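Local structure of LacI family transcription regulator (Bifidobacterium animalis subsp. lactis, 4O5A) at residues R69-V74 with V130-L135; S93-A98 with R309-L314; D123-G128 with N151-C156. The protein probably regulates transcription as a LacI-family DNA-binding protein, its periplasmic-binding-protein-like core forming a dimer and probably sensing a small effector. All coordinates share one frame; numbering follows the deposited sequence.

Contact 1 of 3, residues R69-V74 with V130-L135; sequences RRIGLV and VDALLL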
ATOM      1  N   ARG A  69     -19.988  -8.534  17.246  1.00 22.86           N
ATOM      2  CA  ARG A  69     -19.882  -8.398  15.794  1.00 22.08           C
ATOM      3  C   ARG A  69     -18.629  -7.647  15.365  1.00 21.62           C
ATOM      4  O   ARG A  69     -18.643  -6.921  14.372  1.00 22.90           O
ATOM      5  CB  ARG A  69     -21.146  -7.776  15.187  1.00 23.06           C
ATOM      6  CG  ARG A  69     -22.425  -8.454  15.668  1.00 31.37           C
ATOM      7  CD  ARG A  69     -23.612  -8.140  14.774  1.00 39.21           C
ATOM      8  NE  ARG A  69     -23.620  -9.018  13.607  1.00 46.60           N
ATOM      9  CZ  ARG A  69     -24.095 -10.265  13.607  1.00 46.61           C
ATOM     10  NH1 ARG A  69     -24.048 -10.991  12.500  1.00 33.67           N
ATOM     11  NH2 ARG A  69     -24.613 -10.791  14.713  1.00 54.09           N
ATOM     12  N   ARG A  70     -17.549  -7.836  16.120  1.00 20.68           N
ATOM     13  CA  ARG A  70     -16.257  -7.221  15.818  1.00 20.58           C
ATOM     14  C   ARG A  70     -15.172  -8.276  15.822  1.00 25.22           C
ATOM     15  O   ARG A  70     -15.225  -9.225  16.608  1.00 22.73           O
ATOM     16  CB  ARG A  70     -15.909  -6.131  16.849  1.00 20.64           C
ATOM     17  CG  ARG A  70     -16.854  -4.941  16.838  1.00 22.06           C
ATOM     18  CD  ARG A  70     -16.379  -3.825  17.752  1.00 26.01           C
ATOM     19  NE  ARG A  70     -16.543  -4.122  19.175  1.00 27.60           N
ATOM     20  CZ  ARG A  70     -17.645  -3.863  19.873  1.00 29.11           C
ATOM     21  NH1 ARG A  70     -18.698  -3.326  19.274  1.00 26.96           N
ATOM     22  NH2 ARG A  70     -17.707  -4.153  21.169  1.00 30.19           N
ATOM     23  N   ILE A  71     -14.205  -8.107  14.925  1.00 19.95           N
ATOM     24  CA  ILE A  71     -13.008  -8.932  14.880  1.00 21.50           C
ATOM     25  C   ILE A  71     -11.867  -7.994  15.218  1.00 21.20           C
ATOM     26  O   ILE A  71     -11.769  -6.919  14.627  1.00 25.14           O
ATOM     27  CB  ILE A  71     -12.736  -9.450  13.450  1.00 25.28           C
ATOM     28  CG1 ILE A  71     -13.942 -10.212  12.903  1.00 30.63           C
ATOM     29  CG2 ILE A  71     -11.448 -10.271  13.406  1.00 22.62           C
ATOM     30  CD1 ILE A  71     -14.300 -11.461  13.687  1.00 23.96           C
ATOM     31  N   GLY A  72     -10.997  -8.379  16.151  1.00 20.34           N
ATOM     32  CA  GLY A  72      -9.883  -7.508  16.504  1.00 21.55           C
ATOM     33  C   GLY A  72      -8.613  -7.744  15.704  1.00 20.21           C
ATOM     34  O   GLY A  72      -8.229  -8.893  15.437  1.00 22.45           O
ATOM     35  N   LEU A  73      -7.956  -6.649  15.322  1.00 19.58           N
ATOM     36  CA  LEU A  73      -6.677  -6.694  14.624  1.00 20.51           C
ATOM     37  C   LEU A  73      -5.780  -5.607  15.161  1.00 28.10           C
ATOM     38  O   LEU A  73      -6.132  -4.426  15.115  1.00 22.38           O
ATOM     39  CB  LEU A  73      -6.875  -6.498  13.112  1.00 20.28           C
ATOM     40  CG  LEU A  73      -5.601  -6.367  12.276  1.00 24.75           C
ATOM     41  CD1 LEU A  73      -4.726  -7.602  12.433  1.00 29.02           C
ATOM     42  CD2 LEU A  73      -5.961  -6.160  10.822  1.00 28.39           C
ATOM     43  N   VAL A  74      -4.620  -5.990  15.684  1.00 25.53           N
ATOM     44  CA  VAL A  74      -3.636  -4.986  16.070  1.00 22.79           C
ATOM     45  C   VAL A  74      -2.577  -4.876  14.984  1.00 29.81           C
ATOM     46  O   VAL A  74      -1.940  -5.865  14.627  1.00 30.13           O
ATOM     47  CB  VAL A  74      -2.983  -5.293  17.427  1.00 26.30           C
ATOM     48  CG1 VAL A  74      -2.023  -4.179  17.804  1.00 26.16           C
ATOM     49  CG2 VAL A  74      -4.048  -5.425  18.503  1.00 29.18           C
ATOM     50  N   VAL A 130     -14.191  -7.943  21.508  1.00 27.17           N
ATOM     51  CA  VAL A 130     -14.293  -8.468  20.138  1.00 23.79           C
ATOM     52  C   VAL A 130     -14.666  -9.945  20.209  1.00 23.66           C
ATOM     53  O   VAL A 130     -14.588 -10.554  21.282  1.00 27.69           O
ATOM     54  CB  VAL A 130     -12.987  -8.291  19.343  1.00 24.57           C
ATOM     55  CG1 VAL A 130     -12.641  -6.814  19.174  1.00 22.68           C
ATOM     56  CG2 VAL A 130     -11.852  -9.035  20.019  1.00 27.92           C
ATOM     57  N   ASP A 131     -15.084 -10.507  19.079  1.00 27.21           N
ATOM     58  CA  ASP A 131     -15.563 -11.885  19.043  1.00 25.53           C
ATOM     59  C   ASP A 131     -14.452 -12.877  18.690  1.00 23.46           C
ATOM     60  O   ASP A 131     -14.568 -14.073  18.976  1.00 25.41           O
ATOM     61  CB  ASP A 131     -16.697 -12.015  18.033  1.00 28.56           C
ATOM     62  CG  ASP A 131     -17.983 -11.363  18.508  1.00 30.67           C
ATOM     63  OD1 ASP A 131     -18.066 -10.994  19.704  1.00 28.79           O
ATOM     64  OD2 ASP A 131     -18.916 -11.231  17.680  1.00 28.87           O
ATOM     65  N   ALA A 132     -13.394 -12.360  18.081  1.00 23.95           N
ATOM     66  CA  ALA A 132     -12.244 -13.153  17.647  1.00 24.60           C
ATOM     67  C   ALA A 132     -11.084 -12.233  17.338  1.00 20.52           C
ATOM     68  O   ALA A 132     -11.289 -11.053  17.027  1.00 23.43           O
ATOM     69  CB  ALA A 132     -12.597 -13.997  16.418  1.00 21.84           C
ATOM     70  N   LEU A 133      -9.871 -12.780  17.408  1.00 23.02           N
ATOM     71  CA  LEU A 133      -8.648 -12.017  17.157  1.00 23.17           C
ATOM     72  C   LEU A 133      -7.913 -12.600  15.962  1.00 22.92           C
ATOM     73  O   LEU A 133      -7.835 -13.815  15.804  1.00 24.34           O
ATOM     74  CB  LEU A 133      -7.715 -12.109  18.362  1.00 25.28           C
ATOM     75  CG  LEU A 133      -8.275 -11.657  19.701  1.00 30.35           C
ATOM     76  CD1 LEU A 133      -7.272 -11.908  20.797  1.00 29.65           C
ATOM     77  CD2 LEU A 133      -8.569 -10.184  19.590  1.00 34.89           C
ATOM     78  N   LEU A 134      -7.364 -11.727  15.133  1.00 22.45           N
ATOM     79  CA  LEU A 134      -6.576 -12.146  13.992  1.00 23.66           C
ATOM     80  C   LEU A 134      -5.112 -11.896  14.341  1.00 28.85           C
ATOM     81  O   LEU A 134      -4.750 -10.779  14.724  1.00 28.50           O
ATOM     82  CB  LEU A 134      -6.991 -11.316  12.769  1.00 23.57           C
ATOM     83  CG  LEU A 134      -6.237 -11.547  11.467  1.00 27.14           C
ATOM     84  CD1 LEU A 134      -6.406 -12.987  11.024  1.00 26.66           C
ATOM     85  CD2 LEU A 134      -6.741 -10.596  10.398  1.00 26.48           C
ATOM     86  N   LEU A 135      -4.276 -12.932  14.237  1.00 24.45           N
ATOM     87  CA  LEU A 135      -2.848 -12.809  14.548  1.00 23.66           C
ATOM     88  C   LEU A 135      -1.995 -12.859  13.286  1.00 29.49           C
ATOM     89  O   LEU A 135      -1.986 -13.867  12.572  1.00 25.33           O
ATOM     90  CB  LEU A 135      -2.405 -13.932  15.482  1.00 30.69           C
ATOM     91  CG  LEU A 135      -3.218 -14.129  16.757  1.00 39.74           C
ATOM     92  CD1 LEU A 135      -2.703 -15.327  17.550  1.00 44.49           C
ATOM     93  CD2 LEU A 135      -3.188 -12.866  17.606  1.00 37.45           C
TER
HETATM   94  O   HOH W   1      -4.276  -8.699  16.298  1.00 38.09           O
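Parallel pairing of strand 70-74 with strand 132-135, Gly72 beside Leu133, lies within the parallel beta-sheet of the N-terminal subdomain of the LacI-type core, a Rossmann-like alpha/beta fold. Gly72 is gripped on both polar atoms: its N donates to Ala132 O at 2.8 Å, and its O accepts from Leu134 N at 3.0 Å. A CB on Gly72 would run into Leu133 CD2 and Val130 CG2, consistent with a glycine at this position; Val130 CG1 already sits 3.9 Å from Gly72 CA. At the strand entrance Asp131 N donates to Arg70 O (2.8 Å), while Asp131 OD2 takes Arg69 N (2.9 Å) from above the carboxylate plane, 47° out of it. Asp131 OD1 is held by the hydroxyl of Thr68, so the carboxylate ties down the chain leading into strand 70-76. An alanine at Asp131 would probably leave Arg69 N and Thr68 OG1 without their carboxylate partner and let that lead-in shift. On the face of the sheet away from Leu133, Ile71 CD1 rests against Ala132 CB, and Ile319 of helix 304-320 covers both residues. Leu73 and Leu134 lie side by side, pointing the same way, and meet through Leu73 CD1 and Leu134 CD2 at 4.1 Å. Beyond the last direct bond a water continues the pairing, accepting from Val74 N at 2.8 Å and donating to Leu134 O at 2.7 Å.

Contact 2 of 3, residues S93-A98 with R309-L314; sequences SGLGSA and RLAAQL. With SO4 (sulfate ion), chain E.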
ATOM      1  N   SER A  93      -9.253  -5.657   2.695  1.00 20.15           N
ATOM      2  CA  SER A  93     -10.311  -5.737   1.681  1.00 25.57           C
ATOM      3  C   SER A  93     -10.948  -7.134   1.606  1.00 22.95           C
ATOM      4  O   SER A  93     -12.171  -7.262   1.535  1.00 24.52           O
ATOM      5  CB  SER A  93      -9.793  -5.345   0.300  1.00 30.51           C
ATOM      6  OG  SER A  93      -9.586  -3.953   0.225  1.00 35.06           O
ATOM      7  N   GLY A  94     -10.117  -8.171   1.601  1.00 21.43           N
ATOM      8  CA  GLY A  94     -10.617  -9.535   1.591  1.00 20.01           C
ATOM      9  C   GLY A  94     -11.388  -9.859   2.859  1.00 22.00           C
ATOM     10  O   GLY A  94     -12.478 -10.453   2.803  1.00 23.07           O
ATOM     11  N   LEU A  95     -10.831  -9.499   4.013  1.00 19.36           N
ATOM     12  CA  LEU A  95     -11.534  -9.715   5.277  1.00 17.80           C
ATOM     13  C   LEU A  95     -12.910  -9.063   5.225  1.00 22.83           C
ATOM     14  O   LEU A  95     -13.922  -9.705   5.510  1.00 19.38           O
ATOM     15  CB  LEU A  95     -10.753  -9.108   6.457  1.00 22.43           C
ATOM     16  CG  LEU A  95      -9.537  -9.854   7.009  1.00 24.47           C
ATOM     17  CD1 LEU A  95      -8.653  -8.885   7.792  1.00 26.80           C
ATOM     18  CD2 LEU A  95      -9.961 -11.009   7.915  1.00 19.66           C
ATOM     19  N   GLY A  96     -12.944  -7.791   4.844  1.00 23.46           N
ATOM     20  CA  GLY A  96     -14.191  -7.056   4.761  1.00 21.00           C
ATOM     21  C   GLY A  96     -15.215  -7.669   3.824  1.00 25.43           C
ATOM     22  O   GLY A  96     -16.412  -7.598   4.099  1.00 26.04           O
ATOM     23  N   SER A  97     -14.764  -8.296   2.736  1.00 22.04           N
ATOM     24  CA  SER A  97     -15.698  -8.867   1.769  1.00 23.17           C
ATOM     25  C   SER A  97     -16.493  -9.984   2.417  1.00 28.59           C
ATOM     26  O   SER A  97     -17.632 -10.240   2.037  1.00 31.06           O
ATOM     27  CB  SER A  97     -14.992  -9.351   0.492  1.00 22.43           C
ATOM     28  OG  SER A  97     -14.355 -10.609   0.647  1.00 29.05           O
ATOM     29  N   ALA A  98     -15.901 -10.639   3.414  1.00 22.98           N
ATOM     30  CA  ALA A  98     -16.607 -11.710   4.111  1.00 22.06           C
ATOM     31  C   ALA A  98     -17.329 -11.222   5.366  1.00 21.42           C
ATOM     32  O   ALA A  98     -18.447 -11.670   5.652  1.00 22.27           O
ATOM     33  CB  ALA A  98     -15.670 -12.872   4.436  1.00 24.58           C
ATOM     34  N   ARG A 309     -10.358 -13.164   2.734  1.00 17.98           N
ATOM     35  CA  ARG A 309     -11.731 -13.636   2.746  1.00 21.64           C
ATOM     36  C   ARG A 309     -11.830 -14.955   3.508  1.00 20.32           C
ATOM     37  O   ARG A 309     -12.716 -15.141   4.337  1.00 23.79           O
ATOM     38  CB  ARG A 309     -12.226 -13.782   1.310  1.00 20.52           C
ATOM     39  CG  ARG A 309     -13.669 -14.146   1.192  1.00 29.51           C
ATOM     40  CD  ARG A 309     -14.132 -14.016  -0.254  1.00 31.35           C
ATOM     41  NE  ARG A 309     -15.437 -14.630  -0.402  1.00 34.38           N
ATOM     42  CZ  ARG A 309     -16.573 -14.072  -0.008  1.00 34.68           C
ATOM     43  NH1 ARG A 309     -16.570 -12.873   0.559  1.00 34.61           N
ATOM     44  NH2 ARG A 309     -17.711 -14.722  -0.175  1.00 33.42           N
ATOM     45  N   LEU A 310     -10.899 -15.869   3.242  1.00 20.60           N
ATOM     46  CA  LEU A 310     -10.894 -17.146   3.930  1.00 20.10           C
ATOM     47  C   LEU A 310     -10.666 -16.965   5.430  1.00 21.35           C
ATOM     48  O   LEU A 310     -11.278 -17.656   6.239  1.00 24.17           O
ATOM     49  CB  LEU A 310      -9.818 -18.052   3.338  1.00 23.44           C
ATOM     50  CG  LEU A 310      -9.946 -19.526   3.689  1.00 37.42           C
ATOM     51  CD1 LEU A 310     -11.383 -20.010   3.474  1.00 32.87           C
ATOM     52  CD2 LEU A 310      -8.981 -20.320   2.835  1.00 44.13           C
ATOM     53  N   ALA A 311      -9.795 -16.024   5.793  1.00 21.83           N
ATOM     54  CA  ALA A 311      -9.481 -15.779   7.204  1.00 23.85           C
ATOM     55  C   ALA A 311     -10.724 -15.335   7.972  1.00 24.75           C
ATOM     56  O   ALA A 311     -10.979 -15.798   9.083  1.00 19.79           O
ATOM     57  CB  ALA A 311      -8.384 -14.739   7.338  1.00 20.54           C
ATOM     58  N   ALA A 312     -11.488 -14.432   7.373  1.00 21.37           N
ATOM     59  CA  ALA A 312     -12.717 -13.958   7.998  1.00 23.07           C
ATOM     60  C   ALA A 312     -13.730 -15.091   8.124  1.00 24.11           C
ATOM     61  O   ALA A 312     -14.370 -15.270   9.170  1.00 22.03           O
ATOM     62  CB  ALA A 312     -13.286 -12.798   7.202  1.00 19.70           C
ATOM     63  N   GLN A 313     -13.871 -15.887   7.070  1.00 21.02           N
ATOM     64  CA  GLN A 313     -14.809 -17.003   7.115  1.00 21.80           C
ATOM     65  C   GLN A 313     -14.434 -17.983   8.213  1.00 23.90           C
ATOM     66  O   GLN A 313     -15.299 -18.509   8.905  1.00 22.96           O
ATOM     67  CB  GLN A 313     -14.882 -17.711   5.756  1.00 25.68           C
ATOM     68  CG  GLN A 313     -15.457 -16.827   4.663  1.00 28.04           C
ATOM     69  CD  GLN A 313     -15.365 -17.446   3.286  1.00 31.61           C
ATOM     70  OE1 GLN A 313     -14.377 -18.103   2.955  1.00 27.86           O
ATOM     71  NE2 GLN A 313     -16.396 -17.239   2.472  1.00 31.49           N
ATOM     72  N   LEU A 314     -13.137 -18.226   8.374  1.00 22.58           N
ATOM     73  CA  LEU A 314     -12.681 -19.192   9.369  1.00 22.40           C
ATOM     74  C   LEU A 314     -12.924 -18.680  10.787  1.00 22.10           C
ATOM     75  O   LEU A 314     -13.315 -19.440  11.674  1.00 24.41           O
ATOM     76  CB  LEU A 314     -11.194 -19.508   9.172  1.00 23.42           C
ATOM     77  CG  LEU A 314     -10.879 -20.308   7.911  1.00 29.76           C
ATOM     78  CD1 LEU A 314      -9.371 -20.484   7.759  1.00 32.57           C
ATOM     79  CD2 LEU A 314     -11.582 -21.664   7.932  1.00 34.19           C
TER
HETATM   80  S   SO4 E 404     -16.364 -18.176  -1.330  0.68 64.24           S
HETATM   81  O1  SO4 E 404     -16.103 -19.165  -2.368  0.68 69.79           O
HETATM   82  O2  SO4 E 404     -16.862 -18.844  -0.131  0.68 63.66           O
HETATM   83  O3  SO4 E 404     -15.138 -17.437  -1.043  0.68 63.45           O
HETATM   84  O4  SO4 E 404     -17.380 -17.248  -1.808  0.68 69.89           O
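Arg309 lies against Gly94 and Ser97 where helix 88-99 crosses helix 304-320, the two short axes 7.1 Å apart and inclined at 44°. The backbones come very near: Gly94 CA and Arg309 CA are 4.4 Å apart, and a side chain on Gly94 would press on Arg309 N. The CB of Arg309 packs on Gly94 O at 3.7 Å. CG lies anti to the backbone N (chi1 -175°), where it touches both Ser97 OG and the methyl of Ala98, and the chain stays extended as far as NE. CD also rests on Ser97 OG. NE then turns to the sulfate, donating to O3 at 2.9 Å. At the tip the two terminal nitrogens part company. NH1 donates to Ser97 OG, 3.2 Å away and close to the guanidinium plane, and adds a weak bond to Ser97 O; Ser97 OG in turn donates to Gly94 O. NH2 reaches sulfate O4 and also forms a salt bridge with Glu101. A further oxygen of the sulfate, O2, accepts from Gln313 NE2; the ion is probably from the crystallisation liquor. Deeper in the interface the contact is apolar and closely packed, with Ala98 CB 3.7 Å from Ala312 CB and Leu95 CD2 3.8 Å from that same methyl. Helix 304-320 follows a strand of the C-terminal subdomain's sheet yet packs here on the N-terminal subdomain, the chain's passage back through the hinge that is typical of LacI-type, periplasmic-binding-protein-like cores.

Contact 3 of 3, residues D123-G128 with N151-C156; sequences DWIATG and NPQMPC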
ATOM      1  N   ASP A 123      -6.389  -6.670  26.969  1.00 36.76           N
ATOM      2  CA  ASP A 123      -7.518  -5.808  27.291  1.00 40.03           C
ATOM      3  C   ASP A 123      -8.770  -6.302  26.578  1.00 34.97           C
ATOM      4  O   ASP A 123      -9.844  -6.383  27.174  1.00 38.44           O
ATOM      5  CB  ASP A 123      -7.209  -4.355  26.910  1.00 42.86           C
ATOM      6  CG  ASP A 123      -8.418  -3.447  27.042  1.00 54.42           C
ATOM      7  OD1 ASP A 123      -8.791  -3.111  28.188  1.00 55.97           O
ATOM      8  OD2 ASP A 123      -8.990  -3.064  25.998  1.00 62.31           O
ATOM      9  N   TRP A 124      -8.616  -6.643  25.301  1.00 31.11           N
ATOM     10  CA  TRP A 124      -9.724  -7.127  24.492  1.00 32.75           C
ATOM     11  C   TRP A 124     -10.280  -8.419  25.065  1.00 31.86           C
ATOM     12  O   TRP A 124     -11.491  -8.612  25.118  1.00 36.13           O
ATOM     13  CB  TRP A 124      -9.267  -7.334  23.051  1.00 32.60           C
ATOM     14  CG  TRP A 124      -9.278  -6.072  22.253  1.00 34.64           C
ATOM     15  CD1 TRP A 124      -9.788  -4.863  22.633  1.00 40.45           C
ATOM     16  CD2 TRP A 124      -8.757  -5.893  20.930  1.00 29.12           C
ATOM     17  NE1 TRP A 124      -9.615  -3.937  21.621  1.00 40.43           N
ATOM     18  CE2 TRP A 124      -8.991  -4.548  20.566  1.00 32.51           C
ATOM     19  CE3 TRP A 124      -8.120  -6.737  20.016  1.00 37.25           C
ATOM     20  CZ2 TRP A 124      -8.606  -4.034  19.325  1.00 33.07           C
ATOM     21  CZ3 TRP A 124      -7.736  -6.223  18.790  1.00 36.10           C
ATOM     22  CH2 TRP A 124      -7.979  -4.882  18.457  1.00 33.17           C
ATOM     23  N   ILE A 125      -9.384  -9.286  25.515  1.00 29.85           N
ATOM     24  CA  ILE A 125      -9.777 -10.563  26.089  1.00 35.65           C
ATOM     25  C   ILE A 125     -10.514 -10.360  27.408  1.00 44.20           C
ATOM     26  O   ILE A 125     -11.544 -10.990  27.656  1.00 41.61           O
ATOM     27  CB  ILE A 125      -8.552 -11.467  26.310  1.00 35.46           C
ATOM     28  CG1 ILE A 125      -7.956 -11.884  24.959  1.00 35.75           C
ATOM     29  CG2 ILE A 125      -8.925 -12.693  27.122  1.00 45.38           C
ATOM     30  CD1 ILE A 125      -6.615 -12.605  25.068  1.00 41.29           C
ATOM     31  N   ALA A 126      -9.983  -9.480  28.252  1.00 42.57           N
ATOM     32  CA  ALA A 126     -10.551  -9.251  29.583  1.00 39.80           C
ATOM     33  C   ALA A 126     -11.934  -8.613  29.519  1.00 44.64           C
ATOM     34  O   ALA A 126     -12.773  -8.846  30.384  1.00 45.27           O
ATOM     35  CB  ALA A 126      -9.614  -8.392  30.412  1.00 42.30           C
ATOM     36  N   THR A 127     -12.166  -7.804  28.492  1.00 39.92           N
ATOM     37  CA  THR A 127     -13.425  -7.084  28.362  1.00 44.71           C
ATOM     38  C   THR A 127     -14.388  -7.762  27.383  1.00 41.67           C
ATOM     39  O   THR A 127     -15.559  -7.394  27.311  1.00 39.91           O
ATOM     40  CB  THR A 127     -13.187  -5.623  27.929  1.00 47.10           C
ATOM     41  OG1 THR A 127     -12.601  -5.597  26.624  1.00 46.73           O
ATOM     42  CG2 THR A 127     -12.257  -4.928  28.906  1.00 45.27           C
ATOM     43  N   GLY A 128     -13.897  -8.748  26.634  1.00 40.91           N
ATOM     44  CA  GLY A 128     -14.707  -9.400  25.617  1.00 35.74           C
ATOM     45  C   GLY A 128     -15.151  -8.424  24.541  1.00 40.69           C
ATOM     46  O   GLY A 128     -16.267  -8.508  24.019  1.00 42.55           O
ATOM     47  N   ASN A 151      -5.945 -18.474  27.043  1.00 46.84           N
ATOM     48  CA  ASN A 151      -7.282 -17.901  26.899  1.00 42.28           C
ATOM     49  C   ASN A 151      -8.078 -18.544  25.758  1.00 42.26           C
ATOM     50  O   ASN A 151      -8.328 -17.901  24.740  1.00 43.61           O
ATOM     51  CB  ASN A 151      -7.199 -16.381  26.680  1.00 39.06           C
ATOM     52  CG  ASN A 151      -6.784 -15.634  27.935  1.00 48.87           C
ATOM     53  OD1 ASN A 151      -7.609 -15.347  28.805  1.00 48.98           O
ATOM     54  ND2 ASN A 151      -5.498 -15.320  28.037  1.00 49.44           N
ATOM     55  N   PRO A 152      -8.486 -19.818  25.921  1.00 45.08           N
ATOM     56  CA  PRO A 152      -9.158 -20.492  24.802  1.00 42.69           C
ATOM     57  C   PRO A 152     -10.615 -20.071  24.637  1.00 47.80           C
ATOM     58  O   PRO A 152     -11.232 -20.455  23.647  1.00 52.54           O
ATOM     59  CB  PRO A 152      -9.065 -21.972  25.177  1.00 46.61           C
ATOM     60  CG  PRO A 152      -9.042 -21.973  26.668  1.00 49.64           C
ATOM     61  CD  PRO A 152      -8.326 -20.706  27.087  1.00 45.98           C
ATOM     62  N   GLN A 153     -11.151 -19.296  25.577  1.00 47.88           N
ATOM     63  CA  GLN A 153     -12.507 -18.765  25.426  1.00 43.41           C
ATOM     64  C   GLN A 153     -12.572 -17.630  24.395  1.00 39.90           C
ATOM     65  O   GLN A 153     -13.657 -17.152  24.060  1.00 44.64           O
ATOM     66  CB  GLN A 153     -13.068 -18.289  26.771  1.00 45.28           C
ATOM     67  CG  GLN A 153     -12.518 -16.952  27.252  1.00 45.37           C
ATOM     68  CD  GLN A 153     -11.093 -17.046  27.766  1.00 49.64           C
ATOM     69  OE1 GLN A 153     -10.523 -18.134  27.865  1.00 49.01           O
ATOM     70  NE2 GLN A 153     -10.511 -15.900  28.099  1.00 51.25           N
HETATM   71  N   MSE A 154     -11.414 -17.192  23.907  1.00 37.59           N
HETATM   72  CA  MSE A 154     -11.358 -16.173  22.859  1.00 35.99           C
HETATM   73  C   MSE A 154     -10.877 -16.785  21.549  1.00 33.53           C
HETATM   74  O   MSE A 154      -9.710 -17.170  21.436  1.00 36.77           O
HETATM   75  CB  MSE A 154     -10.441 -15.007  23.262  1.00 40.39           C
HETATM   76  CG  MSE A 154     -10.103 -14.047  22.124  1.00 39.59           C
HETATM   77 SE   MSE A 154     -11.617 -12.992  21.452  0.53 29.92          SE
HETATM   78  CE  MSE A 154     -11.660 -11.664  22.891  1.00 32.76           C
ATOM     79  N   PRO A 155     -11.782 -16.892  20.560  1.00 31.00           N
ATOM     80  CA  PRO A 155     -11.399 -17.419  19.248  1.00 32.22           C
ATOM     81  C   PRO A 155     -10.263 -16.625  18.630  1.00 29.70           C
ATOM     82  O   PRO A 155     -10.242 -15.395  18.710  1.00 26.72           O
ATOM     83  CB  PRO A 155     -12.670 -17.236  18.415  1.00 31.28           C
ATOM     84  CG  PRO A 155     -13.784 -17.365  19.435  1.00 31.56           C
ATOM     85  CD  PRO A 155     -13.237 -16.672  20.666  1.00 33.80           C
ATOM     86  N   CYS A 156      -9.311 -17.322  18.020  1.00 26.95           N
ATOM     87  CA  CYS A 156      -8.292 -16.639  17.240  1.00 26.75           C
ATOM     88  C   CYS A 156      -7.877 -17.463  16.036  1.00 23.27           C
ATOM     89  O   CYS A 156      -8.117 -18.677  15.977  1.00 26.81           O
ATOM     90  CB  CYS A 156      -7.066 -16.310  18.094  1.00 32.20           C
ATOM     91  SG  CYS A 156      -6.177 -17.771  18.650  1.00 42.10           S
TER
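Ile125 and Met154, their CA atoms 6.7 Å apart, mark the nearest backbone approach between the last turn of helix 116-127 and the loop before strand 156-160. The helix ends at Thr127, and Gly128 after it leaves helical geometry with positive phi; across from Ile125, Asn151 to Met154 form a type I beta turn closed by Met154 N to Asn151 O. Ile125 points into that turn and carries most of the contact. Its CG2 presses on Asn151 OD1 at 3.4 Å and on Gln153 NE2 at 3.7 Å, while CD1 lies against Asn151 CB. The two amides under CG2 are joined to each other: Gln153 NE2 donates to a lone pair of Asn151 OD1, in the carbonyl plane, at 3.0 Å. Asn151 ND2 is anchored in turn on Leu147 O of helix 143-149. In the Rossmann-like fold, helices 116-127 and 143-149 are the successive connections leading to strands 132-135 and 156-160, and Ile125 of the first touches Leu147 of the second. Met154, a selenomethionine, starts with CG anti to the backbone N (chi1 168°), which brings CG to 4.2 Å from Ile125 CG1. The chain then bends twice, and its terminal methyl CE reaches the helix backbone, 3.8 Å from Trp124 O.

How the contacts relate
All three contacts belong to the N-terminal subdomain and its parallel sheet. Contact 1 pairs two neighbouring strands of that sheet; contact 2 packs two helices on one face and contact 3 joins a helix to a loop at the other. The centres of contacts 1 and 2 lie about 12 Å apart. Those of contacts 1 and 3 are about 9 Å apart. Contacts 2 and 3, with centres about 20 Å apart, do not touch. Leu134 of contact 1 packs on Leu95 of contact 2, whereas Gly72 packs on the Trp124 ring and Leu133 N probably bonds to Pro155 O. Along the chain the segments run 69-74, 93-98, 123-128, 130-135, 151-156, then, much later, 309-314, so a returning helix completes a subdomain built mainly from earlier residues.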